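Macrophomate synthase intermolecular Diels-Alderase (Macrophoma commelinae, PDB 1IZC) binds a magnesium ion and pyruvic acid in a TIM barrel of the HpcH/HpaI aldolase family, with six copies of the chain in the assembly. Local coordinates at residues 7-10 against 11-14; 27-30 against 31-35; 36-39 against 40-43; 162-165 against 166-169. The protein carries 1 engineered substitution. One frame throughout, in Å; residues are numbered along the deposited sequence.

Contact 1. Residues 7-10 against 11-14; sequences EQPE and LHAK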
loop_
_atom_site.group_PDB
_atom_site.type_symbol
_atom_site.label_atom_id
_atom_site.label_comp_id
_atom_site.label_asym_id
_atom_site.label_seq_id
_atom_site.Cartn_x
_atom_site.Cartn_y
_atom_site.Cartn_z
ATOM N N GLU A 7 -31.731 -4.013 22.682
ATOM C CA GLU A 7 -32.713 -4.834 23.391
ATOM C C GLU A 7 -32.258 -6.280 23.551
ATOM O O GLU A 7 -33.024 -7.126 24.014
ATOM C CB GLU A 7 -34.057 -4.828 22.655
ATOM C CG GLU A 7 -34.654 -3.455 22.409
ATOM C CD GLU A 7 -35.975 -3.538 21.659
ATOM O OE1 GLU A 7 -37.031 -3.685 22.317
ATOM O OE2 GLU A 7 -35.962 -3.474 20.409
ATOM N N GLN A 8 -31.021 -6.574 23.160
ATOM C CA GLN A 8 -30.490 -7.927 23.281
ATOM C C GLN A 8 -29.164 -7.902 24.044
ATOM O O GLN A 8 -28.097 -8.109 23.468
ATOM C CB GLN A 8 -30.294 -8.558 21.894
ATOM C CG GLN A 8 -31.593 -8.818 21.136
ATOM C CD GLN A 8 -31.399 -9.736 19.940
ATOM O OE1 GLN A 8 -30.885 -10.848 20.072
ATOM N NE2 GLN A 8 -31.815 -9.278 18.766
ATOM N N PRO A 9 -29.225 -7.663 25.366
ATOM C CA PRO A 9 -28.058 -7.593 26.261
ATOM C C PRO A 9 -27.065 -8.744 26.139
ATOM O O PRO A 9 -25.862 -8.570 26.355
ATOM C CB PRO A 9 -28.689 -7.539 27.655
ATOM C CG PRO A 9 -30.025 -6.893 27.407
ATOM C CD PRO A 9 -30.483 -7.549 26.128
ATOM N N GLU A 10 -27.565 -9.925 25.807
ATOM C CA GLU A 10 -26.701 -11.086 25.678
ATOM C C GLU A 10 -25.675 -10.904 24.558
ATOM O O GLU A 10 -24.630 -11.549 24.558
ATOM C CB GLU A 10 -27.542 -12.335 25.410
ATOM C CG GLU A 10 -28.893 -12.339 26.126
ATOM C CD GLU A 10 -30.026 -11.778 25.258
ATOM O OE1 GLU A 10 -30.010 -10.577 24.914
ATOM O OE2 GLU A 10 -30.942 -12.555 24.917
ATOM N N LEU A 11 -25.974 -10.015 23.615
ATOM C CA LEU A 11 -25.073 -9.761 22.491
ATOM C C LEU A 11 -24.068 -8.651 22.779
ATOM O O LEU A 11 -23.120 -8.453 22.016
ATOM C CB LEU A 11 -25.876 -9.357 21.254
ATOM C CG LEU A 11 -26.875 -10.384 20.724
ATOM C CD1 LEU A 11 -27.643 -9.794 19.547
ATOM C CD2 LEU A 11 -26.131 -11.633 20.303
ATOM N N HIS A 12 -24.268 -7.925 23.873
ATOM C CA HIS A 12 -23.383 -6.811 24.180
ATOM C C HIS A 12 -21.973 -7.220 24.551
ATOM O O HIS A 12 -21.751 -8.260 25.167
ATOM C CB HIS A 12 -24.002 -5.947 25.279
ATOM C CG HIS A 12 -25.330 -5.376 24.901
ATOM N ND1 HIS A 12 -26.092 -4.618 25.763
ATOM C CD2 HIS A 12 -26.031 -5.448 23.745
ATOM C CE1 HIS A 12 -27.206 -4.248 25.154
ATOM N NE2 HIS A 12 -27.193 -4.739 23.928
ATOM N N ALA A 13 -21.011 -6.392 24.164
ATOM C CA ALA A 13 -19.619 -6.688 24.453
ATOM C C ALA A 13 -19.264 -6.493 25.920
ATOM O O ALA A 13 -19.720 -5.558 26.570
ATOM C CB ALA A 13 -18.704 -5.818 23.578
ATOM N N LYS A 14 -18.443 -7.390 26.440
ATOM C CA LYS A 14 -17.997 -7.275 27.818
ATOM C C LYS A 14 -16.576 -6.750 27.693
ATOM O O LYS A 14 -15.657 -7.488 27.352
ATOM C CB LYS A 14 -18.025 -8.639 28.508
ATOM C CG LYS A 14 -19.435 -9.206 28.649
ATOM C CD LYS A 14 -19.434 -10.515 29.425
ATOM C CE LYS A 14 -20.849 -11.054 29.597
ATOM N NZ LYS A 14 -20.853 -12.310 30.395
#

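Contact 2. Residues 27-30 against 31-35; sequences NLRQ and ALKDA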
loop_
_atom_site.group_PDB
_atom_site.type_symbol
_atom_site.label_atom_id
_atom_site.label_comp_id
_atom_site.label_asym_id
_atom_site.label_seq_id
_atom_site.Cartn_x
_atom_site.Cartn_y
_atom_site.Cartn_z
ATOM N N ASN A 27 -7.663 0.186 30.012
ATOM C CA ASN A 27 -6.911 0.198 31.266
ATOM C C ASN A 27 -6.148 -1.081 31.603
ATOM O O ASN A 27 -6.582 -1.879 32.449
ATOM C CB ASN A 27 -7.838 0.561 32.427
ATOM C CG ASN A 27 -7.065 1.036 33.643
ATOM O OD1 ASN A 27 -5.860 0.808 33.739
ATOM N ND2 ASN A 27 -7.753 1.691 34.577
ATOM N N LEU A 28 -4.998 -1.266 30.959
ATOM C CA LEU A 28 -4.175 -2.442 31.210
ATOM C C LEU A 28 -3.626 -2.384 32.636
ATOM O O LEU A 28 -3.430 -3.417 33.278
ATOM C CB LEU A 28 -3.030 -2.527 30.186
ATOM C CG LEU A 28 -1.989 -3.634 30.399
ATOM C CD1 LEU A 28 -2.690 -5.014 30.341
ATOM C CD2 LEU A 28 -0.889 -3.533 29.335
ATOM N N ARG A 29 -3.382 -1.171 33.130
ATOM C CA ARG A 29 -2.872 -0.999 34.491
ATOM C C ARG A 29 -3.800 -1.717 35.486
ATOM O O ARG A 29 -3.348 -2.504 36.339
ATOM C CB ARG A 29 -2.798 0.503 34.827
ATOM C CG ARG A 29 -2.095 0.865 36.152
ATOM C CD ARG A 29 -0.568 1.005 35.974
ATOM N NE ARG A 29 -0.228 2.033 34.994
ATOM C CZ ARG A 29 -0.208 3.350 35.220
ATOM N NH1 ARG A 29 -0.499 3.864 36.417
ATOM N NH2 ARG A 29 0.094 4.169 34.226
ATOM N N GLN A 30 -5.101 -1.456 35.369
ATOM C CA GLN A 30 -6.069 -2.067 36.269
ATOM C C GLN A 30 -6.254 -3.547 35.968
ATOM O O GLN A 30 -6.448 -4.356 36.876
ATOM C CB GLN A 30 -7.424 -1.356 36.177
ATOM C CG GLN A 30 -8.385 -1.764 37.288
ATOM C CD GLN A 30 -7.808 -1.441 38.661
ATOM O OE1 GLN A 30 -7.387 -0.310 38.907
ATOM N NE2 GLN A 30 -7.776 -2.428 39.552
ATOM N N ALA A 31 -6.201 -3.914 34.691
ATOM C CA ALA A 31 -6.364 -5.322 34.337
ATOM C C ALA A 31 -5.285 -6.153 35.015
ATOM O O ALA A 31 -5.554 -7.246 35.520
ATOM C CB ALA A 31 -6.293 -5.507 32.817
ATOM N N LEU A 32 -4.059 -5.633 35.027
ATOM C CA LEU A 32 -2.961 -6.351 35.664
ATOM C C LEU A 32 -3.163 -6.422 37.172
ATOM O O LEU A 32 -2.921 -7.464 37.776
ATOM C CB LEU A 32 -1.620 -5.690 35.349
ATOM C CG LEU A 32 -1.196 -5.844 33.882
ATOM C CD1 LEU A 32 0.025 -4.966 33.603
ATOM C CD2 LEU A 32 -0.895 -7.311 33.589
ATOM N N LYS A 33 -3.596 -5.324 37.782
ATOM C CA LYS A 33 -3.827 -5.334 39.223
ATOM C C LYS A 33 -4.925 -6.337 39.564
ATOM O O LYS A 33 -4.831 -7.057 40.566
ATOM C CB LYS A 33 -4.216 -3.936 39.716
ATOM C CG LYS A 33 -3.038 -2.955 39.737
ATOM C CD LYS A 33 -3.492 -1.507 39.877
ATOM C CE LYS A 33 -2.290 -0.553 39.816
ATOM N NZ LYS A 33 -2.637 0.851 39.429
ATOM N N ASP A 34 -5.962 -6.397 38.729
ATOM C CA ASP A 34 -7.061 -7.330 38.971
ATOM C C ASP A 34 -6.610 -8.785 38.834
ATOM O O ASP A 34 -7.073 -9.657 39.580
ATOM C CB ASP A 34 -8.233 -7.048 38.020
ATOM C CG ASP A 34 -8.925 -5.731 38.316
ATOM O OD1 ASP A 34 -8.693 -5.143 39.397
ATOM O OD2 ASP A 34 -9.718 -5.272 37.468
ATOM N N ALA A 35 -5.701 -9.053 37.896
ATOM C CA ALA A 35 -5.182 -10.405 37.699
ATOM C C ALA A 35 -4.278 -10.794 38.876
ATOM O O ALA A 35 -4.213 -11.958 39.268
ATOM C CB ALA A 35 -4.407 -10.497 36.374
HETATM O O HOH W 1 -1.594 3.100 38.989
HETATM O O HOH W 2 -4.858 0.825 37.940
#

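Contact 3. Residues 36-39 against 40-43; sequences MADP and SKTL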
loop_
_atom_site.group_PDB
_atom_site.type_symbol
_atom_site.label_atom_id
_atom_site.label_comp_id
_atom_site.label_asym_id
_atom_site.label_seq_id
_atom_site.Cartn_x
_atom_site.Cartn_y
_atom_site.Cartn_z
ATOM N N MET A 36 -3.570 -9.821 39.439
ATOM C CA MET A 36 -2.730 -10.109 40.594
ATOM C C MET A 36 -3.615 -10.459 41.792
ATOM O O MET A 36 -3.315 -11.383 42.541
ATOM C CB MET A 36 -1.851 -8.906 40.917
ATOM C CG MET A 36 -0.771 -8.709 39.884
ATOM S SD MET A 36 0.236 -7.295 40.263
ATOM C CE MET A 36 -0.630 -5.990 39.433
ATOM N N ALA A 37 -4.716 -9.735 41.947
ATOM C CA ALA A 37 -5.645 -9.973 43.052
ATOM C C ALA A 37 -6.374 -11.304 42.901
ATOM O O ALA A 37 -6.676 -11.972 43.892
ATOM C CB ALA A 37 -6.667 -8.844 43.130
ATOM N N ASP A 38 -6.661 -11.679 41.653
ATOM C CA ASP A 38 -7.361 -12.929 41.366
ATOM C C ASP A 38 -6.728 -13.532 40.117
ATOM O O ASP A 38 -7.113 -13.197 39.005
ATOM C CB ASP A 38 -8.845 -12.642 41.120
ATOM C CG ASP A 38 -9.638 -13.893 40.775
ATOM O OD1 ASP A 38 -9.019 -14.961 40.618
ATOM O OD2 ASP A 38 -10.879 -13.792 40.665
ATOM N N PRO A 39 -5.747 -14.432 40.296
ATOM C CA PRO A 39 -5.047 -15.077 39.179
ATOM C C PRO A 39 -5.898 -15.844 38.175
ATOM O O PRO A 39 -5.395 -16.213 37.115
ATOM C CB PRO A 39 -4.014 -15.959 39.876
ATOM C CG PRO A 39 -3.731 -15.177 41.146
ATOM C CD PRO A 39 -5.119 -14.793 41.579
ATOM N N SER A 40 -7.166 -16.097 38.497
ATOM C CA SER A 40 -8.025 -16.784 37.536
ATOM C C SER A 40 -8.306 -15.776 36.423
ATOM O O SER A 40 -8.804 -16.139 35.348
ATOM C CB SER A 40 -9.343 -17.242 38.181
ATOM O OG SER A 40 -10.221 -16.158 38.445
ATOM N N LYS A 41 -7.978 -14.508 36.678
ATOM C CA LYS A 41 -8.187 -13.454 35.688
ATOM C C LYS A 41 -6.912 -13.136 34.892
ATOM O O LYS A 41 -6.841 -12.121 34.195
ATOM C CB LYS A 41 -8.706 -12.182 36.358
ATOM C CG LYS A 41 -10.118 -12.300 36.901
ATOM C CD LYS A 41 -10.518 -10.999 37.586
ATOM C CE LYS A 41 -11.976 -11.017 38.007
ATOM N NZ LYS A 41 -12.344 -9.715 38.643
ATOM N N THR A 42 -5.911 -13.999 35.013
ATOM C CA THR A 42 -4.664 -13.850 34.271
ATOM C C THR A 42 -5.052 -13.581 32.815
ATOM O O THR A 42 -5.899 -14.278 32.265
ATOM C CB THR A 42 -3.827 -15.146 34.362
ATOM O OG1 THR A 42 -3.249 -15.242 35.673
ATOM C CG2 THR A 42 -2.720 -15.171 33.309
ATOM N N LEU A 43 -4.446 -12.562 32.209
ATOM C CA LEU A 43 -4.763 -12.201 30.825
ATOM C C LEU A 43 -4.240 -13.214 29.825
ATOM O O LEU A 43 -3.049 -13.522 29.805
ATOM C CB LEU A 43 -4.183 -10.827 30.487
ATOM C CG LEU A 43 -4.846 -9.628 31.162
ATOM C CD1 LEU A 43 -4.654 -9.718 32.658
ATOM C CD2 LEU A 43 -4.233 -8.331 30.631
#

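Contact 4. Residues 162-165 against 166-169; sequences SLFP and NDPY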
loop_
_atom_site.group_PDB
_atom_site.type_symbol
_atom_site.label_atom_id
_atom_site.label_comp_id
_atom_site.label_asym_id
_atom_site.label_seq_id
_atom_site.Cartn_x
_atom_site.Cartn_y
_atom_site.Cartn_z
ATOM N N SER A 162 -13.507 10.932 27.637
ATOM C CA SER A 162 -12.556 10.292 28.546
ATOM C C SER A 162 -13.333 9.745 29.739
ATOM O O SER A 162 -14.415 10.236 30.059
ATOM C CB SER A 162 -11.525 11.317 29.045
ATOM O OG SER A 162 -10.763 10.788 30.130
ATOM N N LEU A 163 -12.788 8.731 30.397
ATOM C CA LEU A 163 -13.437 8.165 31.578
ATOM C C LEU A 163 -13.174 9.072 32.767
ATOM O O LEU A 163 -13.870 8.990 33.773
ATOM C CB LEU A 163 -12.864 6.797 31.926
ATOM C CG LEU A 163 -13.079 5.651 30.937
ATOM C CD1 LEU A 163 -12.359 4.418 31.462
ATOM C CD2 LEU A 163 -14.573 5.384 30.771
ATOM N N PHE A 164 -12.161 9.922 32.641
ATOM C CA PHE A 164 -11.773 10.820 33.730
ATOM C C PHE A 164 -12.405 12.197 33.633
ATOM O O PHE A 164 -12.694 12.683 32.548
ATOM C CB PHE A 164 -10.250 10.941 33.772
ATOM C CG PHE A 164 -9.561 9.628 33.971
ATOM C CD1 PHE A 164 -9.326 8.779 32.894
ATOM C CD2 PHE A 164 -9.223 9.198 35.252
ATOM C CE1 PHE A 164 -8.768 7.515 33.092
ATOM C CE2 PHE A 164 -8.665 7.936 35.463
ATOM C CZ PHE A 164 -8.438 7.091 34.381
ATOM N N PRO A 165 -12.628 12.849 34.791
ATOM C CA PRO A 165 -13.231 14.187 34.867
ATOM C C PRO A 165 -12.346 15.264 34.252
ATOM O O PRO A 165 -11.123 15.217 34.390
ATOM C CB PRO A 165 -13.399 14.421 36.375
ATOM C CG PRO A 165 -13.352 13.055 36.975
ATOM C CD PRO A 165 -12.337 12.326 36.136
ATOM N N ASN A 166 -12.974 16.233 33.590
ATOM C CA ASN A 166 -12.266 17.350 32.965
ATOM C C ASN A 166 -10.958 16.900 32.343
ATOM O O ASN A 166 -9.897 17.460 32.625
ATOM C CB ASN A 166 -11.982 18.436 34.007
ATOM C CG ASN A 166 -13.214 18.809 34.803
ATOM O OD1 ASN A 166 -14.201 19.303 34.250
ATOM N ND2 ASN A 166 -13.167 18.569 36.109
ATOM N N ASP A 167 -11.046 15.895 31.479
ATOM C CA ASP A 167 -9.869 15.344 30.824
ATOM C C ASP A 167 -10.088 15.348 29.309
ATOM O O ASP A 167 -10.002 14.304 28.662
ATOM C CB ASP A 167 -9.656 13.920 31.350
ATOM C CG ASP A 167 -8.357 13.299 30.879
ATOM O OD1 ASP A 167 -7.326 13.994 30.893
ATOM O OD2 ASP A 167 -8.377 12.102 30.509
ATOM N N PRO A 168 -10.360 16.535 28.727
ATOM C CA PRO A 168 -10.613 16.759 27.294
ATOM C C PRO A 168 -9.479 16.337 26.364
ATOM O O PRO A 168 -9.683 16.146 25.160
ATOM C CB PRO A 168 -10.858 18.271 27.213
ATOM C CG PRO A 168 -11.312 18.634 28.578
ATOM C CD PRO A 168 -10.392 17.820 29.446
ATOM N N TYR A 169 -8.282 16.198 26.915
ATOM C CA TYR A 169 -7.140 15.817 26.113
ATOM C C TYR A 169 -6.669 14.403 26.400
ATOM O O TYR A 169 -5.674 13.936 25.847
ATOM C CB TYR A 169 -6.042 16.844 26.327
ATOM C CG TYR A 169 -6.581 18.219 26.014
ATOM C CD1 TYR A 169 -7.203 18.990 27.002
ATOM C CD2 TYR A 169 -6.590 18.694 24.703
ATOM C CE1 TYR A 169 -7.830 20.202 26.687
ATOM C CE2 TYR A 169 -7.215 19.896 24.374
ATOM C CZ TYR A 169 -7.835 20.645 25.368
ATOM O OH TYR A 169 -8.481 21.818 25.035
HETATM O O HOH W 3 -13.427 14.671 30.506
#

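Contact 1. Residues 7-10 against 11-14
Leu-11 and Gln-8 meet through both backbone and side chain. Leu-11 N donates to Gln-8 O over 2.9 Å, and the two side chains run alongside each other in the same direction. Leu-11 CG stands beside its backbone N (chi1 -61°), which carries the CD1 branch to within 3.4 Å of Gln-8 OE1 and 3.8 Å of Gln-8 CB. The long aliphatic part of a glutamine suits such a neighbour, while its NE2 is left to bind Lys-3 O and, across the interface, Leu-163 O of the second subunit. Next comes His-12, whose N repeats the i to i+3 pattern with a 3.0 Å bond to Pro-9 O; Pro-9 has no amide hydrogen to offer and its fixed phi is already helical, so it fits the start of the turn. The His-12 imidazole folds back along the turn, and Pro-9 CA sits over the ring face, 3.5 Å from the centroid and only 8° off the ring normal, a CH-pi contact. The ring is fixed further by NE2, which is hydrogen-bonded to Tyr-5 O. The paired i to i+3 bonds mark a short 3-10 turn in the N-terminal arm, at the surface before helix 28-37.

Contact 2. Residues 27-30 against 31-35
Ala-31 N donates to Asn-27 O over 3.1 Å, the first of five successive i to i+4 bonds, which end with Ala-35 to Ala-31. Asn-27 is the N-cap: its OD1 takes up Gln-30 N over 2.9 Å, with the donor well above the amide plane, and so serves an amide that has no earlier turn to bond to. On the inward side, Leu-28 CD1 packs against Leu-32 CG at 3.9 Å. Leu-28 also reaches Leu-43, Leu-97 and Cys-179, which begin three strands, so helix 28-37 covers the N-terminal end of the TIM barrel, and small Ala-31 lets it lie close. The outer side is polar. Gln-30, bent at chi2 (60°), brings NE2 within 2.9 Å of Asp-34 OD1, a nearly straight bond in the amide plane of Gln-30 that meets the carboxylate from above its plane; Tyr-17 OH holds Asp-34 OD2. Lys-33 stretches alongside Arg-29, bringing NZ to 3.3 Å from Arg-29 CG. Water 1, shared by Lys-33 NZ and Arg-29 NH1, may screen their like charges, while Arg-29 NH2 binds Val-178 O and Asn-175 O. Water 2 accepts from Lys-33 NZ and donates to Gln-30 OE1.

Contact 3. Residues 36-39 against 40-43
Asp-38 grips Ser-40 twice through a single carboxylate oxygen. Ser-40 N donates to Asp-38 OD1 over 3.0 Å, closing an Asx turn, and Ser-40 OG gives a second bond of 2.8 Å to the same atom; both donors approach from one face of the carboxylate, tilted out of its plane. Asp-38 CG lies anti to the backbone N (chi1 178°), which swings the acid forward over the following residues, and a serine suits the place because its short hydroxyl can join its own amide there. A carbonyl makes the second group of bonds: Pro-39 O accepts from Thr-42 OG1 at 2.8 Å and from Thr-42 N at 3.1 Å. The hydroxyl comes in close to the carbonyl plane, the amide from high above it. Charge attraction is looser. Lys-41 crosses Asp-38 at about a right angle, its CE 4.0 Å from Asp-38 OD2, but NZ stays 4.8 Å from that oxygen, too far for a salt bridge. Phe-298 of the third subunit packs against Asp-38 and Pro-39. These turns join helix 28-37 to strand 43-48, with Pro-39 and Thr-42 resting on Ile-264 of helix 260-265 and on Arg-269 of strand 268-269.

Contact 4. Residues 162-165 against 166-169
Ser-162 and Asp-167 turn toward each other because OG of Ser-162 (chi1 168°) and CG of Asp-167 (chi1 -173°) both lie opposite the N of their own residue. Ser-162 OG then donates to Asp-167 OD2 over 2.8 Å, meeting that oxygen's anti lone pair, the one facing away from the other carboxylate oxygen. Ser-162 OG also accepts from Phe-164 N at 3.0 Å, which makes an ST turn, and it has a further hydrogen bond with Thr-173 OG1. A serine suits this spot because one small hydroxyl can both donate and accept. Ser-162 OG lies in the plane of the Phe-164 ring, at its edge. Phe-164 and Asp-167 run side by side, with CB to CB 3.9 Å apart and the ring and carboxylate planes nearly perpendicular, 88° apart. Between these ends the chain reverses through Pro-165 and Asn-166. Asn-166 takes a left-handed backbone conformation, which asparagine tolerates better than most residues. Across the mouth of this turn water 3 stands in for a direct backbone bond, donating to Phe-164 O at 2.9 Å and accepting from Asp-167 N at 2.8 Å. The Asp-167 carboxylate reaches the first turn of helix 171-177: OD1 binds Ala-172 N, and OD2 has a weak bond with Thr-173 N. With a serine hydroxyl, one firm and one weak amide bond, and the N-terminal end of a helix whose dipole may add to them, this acid is probably stabilised as the carboxylate anion, tying the loop to the start of the helix.

Overall arrangement
Along the chain the four contacts follow one another without overlap. Contacts 2 and 3 share helix 28-37, their centres 9 Å apart, and they touch where Leu-28 and Ala-35 pack on Leu-43; together they carry the chain from the cover of the barrel's N-terminal end into its first strand, 43-48. Contact 1 lies in the arm before that helix, about 23 Å from contact 2 between centres. Contact 4 belongs to the loop between helices 129-139 and 171-177, about 26 Å from contact 1 between centres. Contacts 1 and 4 are linked through the assembly, since Gln-8 and Leu-11 of one subunit meet Leu-163 of another; contact 3 faces a third subunit instead.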